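Local coordinates for B12-binding domain-containing protein (PDB 6WTE) that binds cobalamin and a [4Fe-4S] cluster and acts as a radical S-adenosylmethionine family methylase whose catalysis is non-radical, at residues Tyr197-Gly202 / Leu218-Thr223. Residues are numbered along the deposited sequence; the frame is centred on the assembly and turned at random.
Sequences YRRRSG and LGSILT
Arg199 reaches across to Ser220 and holds it end-on with two nitrogens. NH1 of Arg199 donates to the backbone O of Ser220 at 2.8 Å, in a nearly straight bond (172°). That O lies almost in the guanidinium plane, while the donor is tilted 24° from the carbonyl plane. NH2 of Arg199 donates to OG of Ser220, also at 2.8 Å, but this bond is more bent (142°). The Arg199 chain is bent at chi2 and chi3, which turns the guanidinium edge to the strand. Salt bridges from NH1 to Glu255 and from NE to Asp23 fix its rotation further and probably balance its buried charge. Beside this grip, Tyr197, its OH hydrogen-bonded to the backbone O of Asp192, turns the edge of its ring to Leu222, with CE2 of Tyr197 4.2 Å from CD2 of Leu222. Ser220 also belongs to the cobalamin pocket, so Arg199 is a second-shell residue there. The loop 197-202 is thus pinned to strand 219-221, which pairs in parallel with strand 266-269 of the radical SAM core. Helix 20-31 of the B12-binding domain packs on Tyr197, Arg199 and Ser220, and helix 249-261 packs on Arg199 and Ile221.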
ATOM      1  N   TYR A 197      -5.196  12.056  14.694  1.00 14.37           N
ATOM      2  CA  TYR A 197      -6.121  10.988  14.336  1.00 17.55           C
ATOM      3  C   TYR A 197      -6.351  10.122  15.568  1.00 16.64           C
ATOM      4  O   TYR A 197      -5.393   9.622  16.167  1.00 15.57           O
ATOM      5  CB  TYR A 197      -5.581  10.165  13.167  1.00 14.20           C
ATOM      6  CG  TYR A 197      -5.170  10.981  11.949  1.00 14.80           C
ATOM      7  CD1 TYR A 197      -5.799  12.186  11.629  1.00 16.03           C
ATOM      8  CD2 TYR A 197      -4.138  10.547  11.129  1.00 13.91           C
ATOM      9  CE1 TYR A 197      -5.402  12.929  10.521  1.00 15.16           C
ATOM     10  CE2 TYR A 197      -3.751  11.271  10.023  1.00 14.19           C
ATOM     11  CZ  TYR A 197      -4.376  12.462   9.725  1.00 13.75           C
ATOM     12  OH  TYR A 197      -3.962  13.176   8.615  1.00 13.29           O
ATOM     13  N   ARG A 198      -7.607   9.987  15.985  1.00 14.67           N
ATOM     14  CA  ARG A 198      -7.903   9.267  17.217  1.00 14.39           C
ATOM     15  C   ARG A 198      -7.798   7.766  16.968  1.00 15.92           C
ATOM     16  O   ARG A 198      -8.431   7.229  16.052  1.00 16.23           O
ATOM     17  CB  ARG A 198      -9.275   9.669  17.756  1.00 19.20           C
ATOM     18  CG  ARG A 198      -9.276  11.102  18.297  1.00 17.30           C
ATOM     19  CD  ARG A 198     -10.578  11.495  18.978  1.00 20.58           C
ATOM     20  NE  ARG A 198     -11.669  11.663  18.023  1.00 20.68           N
ATOM     21  CZ  ARG A 198     -11.955  12.801  17.395  1.00 24.25           C
ATOM     22  NH1 ARG A 198     -11.233  13.892  17.619  1.00 26.27           N
ATOM     23  NH2 ARG A 198     -12.973  12.847  16.544  1.00 22.62           N
ATOM     24  N   ARG A 199      -6.962   7.103  17.761  1.00 11.93           N
ATOM     25  CA  ARG A 199      -6.697   5.674  17.630  1.00 15.04           C
ATOM     26  C   ARG A 199      -7.209   5.007  18.893  1.00 15.52           C
ATOM     27  O   ARG A 199      -6.622   5.169  19.967  1.00 18.96           O
ATOM     28  CB  ARG A 199      -5.207   5.399  17.429  1.00 15.62           C
ATOM     29  CG  ARG A 199      -4.511   6.378  16.489  1.00 12.80           C
ATOM     30  CD  ARG A 199      -5.074   6.309  15.054  1.00 12.75           C
ATOM     31  NE  ARG A 199      -4.796   5.030  14.404  1.00 14.42           N
ATOM     32  CZ  ARG A 199      -3.599   4.669  13.948  1.00 14.74           C
ATOM     33  NH1 ARG A 199      -2.564   5.494  14.079  1.00 13.13           N
ATOM     34  NH2 ARG A 199      -3.432   3.485  13.367  1.00 11.76           N
ATOM     35  N   ARG A 200      -8.303   4.267  18.768  1.00 14.28           N
ATOM     36  CA  ARG A 200      -8.995   3.709  19.916  1.00 14.75           C
ATOM     37  C   ARG A 200      -8.793   2.203  19.971  1.00 14.71           C
ATOM     38  O   ARG A 200      -8.422   1.566  18.984  1.00 13.57           O
ATOM     39  CB  ARG A 200     -10.493   4.040  19.859  1.00 18.01           C
ATOM     40  CG  ARG A 200     -10.813   5.532  19.872  1.00 18.81           C
ATOM     41  CD  ARG A 200     -12.309   5.750  19.662  1.00 25.84           C
ATOM     42  NE  ARG A 200     -12.742   7.123  19.920  1.00 30.67           N
ATOM     43  CZ  ARG A 200     -13.173   7.967  18.985  1.00 28.89           C
ATOM     44  NH1 ARG A 200     -13.228   7.590  17.713  1.00 28.90           N
ATOM     45  NH2 ARG A 200     -13.555   9.194  19.324  1.00 24.16           N
ATOM     46  N   SER A 201      -9.036   1.639  21.150  1.00 16.23           N
ATOM     47  CA  SER A 201      -8.960   0.203  21.357  1.00 17.12           C
ATOM     48  C   SER A 201     -10.083  -0.231  22.283  1.00 16.06           C
ATOM     49  O   SER A 201     -10.426   0.479  23.231  1.00 18.60           O
ATOM     50  CB  SER A 201      -7.612  -0.208  21.954  1.00 16.08           C
ATOM     51  OG  SER A 201      -6.557   0.074  21.059  1.00 16.03           O
ATOM     52  N   GLY A 202     -10.652  -1.400  21.999  1.00 14.87           N
ATOM     53  CA  GLY A 202     -11.723  -1.930  22.819  1.00 17.20           C
ATOM     54  C   GLY A 202     -13.025  -1.166  22.753  1.00 17.03           C
ATOM     55  O   GLY A 202     -13.895  -1.392  23.598  1.00 15.70           O
ATOM     56  N   LEU A 218       1.347  -4.166  13.479  1.00 26.39           N
ATOM     57  CA  LEU A 218       2.051  -3.087  14.151  1.00 23.11           C
ATOM     58  C   LEU A 218       1.223  -1.812  14.145  1.00 21.89           C
ATOM     59  O   LEU A 218       0.363  -1.592  13.281  1.00 21.99           O
ATOM     60  CB  LEU A 218       3.395  -2.808  13.477  1.00 23.41           C
ATOM     61  CG  LEU A 218       4.460  -3.902  13.484  1.00 21.77           C
ATOM     62  CD1 LEU A 218       5.812  -3.265  13.225  1.00 21.81           C
ATOM     63  CD2 LEU A 218       4.452  -4.667  14.796  1.00 27.68           C
ATOM     64  N   GLY A 219       1.502  -0.957  15.124  1.00 16.50           N
ATOM     65  CA  GLY A 219       0.964   0.387  15.073  1.00 16.60           C
ATOM     66  C   GLY A 219       1.346   1.056  13.765  1.00 18.34           C
ATOM     67  O   GLY A 219       2.425   0.826  13.216  1.00 19.72           O
ATOM     68  N   SER A 220       0.428   1.846  13.237  1.00 15.65           N
ATOM     69  CA  SER A 220       0.671   2.607  12.025  1.00 10.77           C
ATOM     70  C   SER A 220       0.660   4.088  12.370  1.00 13.66           C
ATOM     71  O   SER A 220      -0.137   4.536  13.198  1.00 12.39           O
ATOM     72  CB  SER A 220      -0.397   2.293  10.974  1.00 13.31           C
ATOM     73  OG  SER A 220      -1.677   2.250  11.588  1.00 16.18           O
ATOM     74  N   ILE A 221       1.548   4.851  11.748  1.00 12.31           N
ATOM     75  CA  ILE A 221       1.555   6.294  11.949  1.00 11.09           C
ATOM     76  C   ILE A 221       1.885   6.958  10.625  1.00 11.90           C
ATOM     77  O   ILE A 221       2.898   6.640   9.995  1.00 11.71           O
ATOM     78  CB  ILE A 221       2.538   6.741  13.050  1.00 11.00           C
ATOM     79  CG1 ILE A 221       2.484   8.262  13.213  1.00 12.39           C
ATOM     80  CG2 ILE A 221       3.958   6.259  12.761  1.00 12.60           C
ATOM     81  CD1 ILE A 221       1.150   8.779  13.773  1.00 12.82           C
ATOM     82  N   LEU A 222       1.023   7.874  10.207  1.00 10.89           N
ATOM     83  CA  LEU A 222       1.237   8.674   9.015  1.00 11.02           C
ATOM     84  C   LEU A 222       1.882   9.991   9.419  1.00 10.72           C
ATOM     85  O   LEU A 222       1.438  10.635  10.373  1.00 12.09           O
ATOM     86  CB  LEU A 222      -0.095   8.931   8.314  1.00 10.55           C
ATOM     87  CG  LEU A 222      -0.028   9.852   7.100  1.00 10.05           C
ATOM     88  CD1 LEU A 222       0.741   9.170   5.984  1.00 11.88           C
ATOM     89  CD2 LEU A 222      -1.443  10.215   6.656  1.00 10.07           C
ATOM     90  N   THR A 223       2.933  10.391   8.704  1.00 10.86           N
ATOM     91  CA  THR A 223       3.527  11.699   8.951  1.00 11.29           C
ATOM     92  C   THR A 223       3.309  12.681   7.812  1.00 11.96           C
ATOM     93  O   THR A 223       3.271  13.893   8.051  1.00 12.15           O
ATOM     94  CB  THR A 223       5.035  11.570   9.245  1.00 12.61           C
ATOM     95  OG1 THR A 223       5.797  11.613   8.028  1.00 14.04           O
ATOM     96  CG2 THR A 223       5.333  10.266   9.988  1.00 12.56           C
TER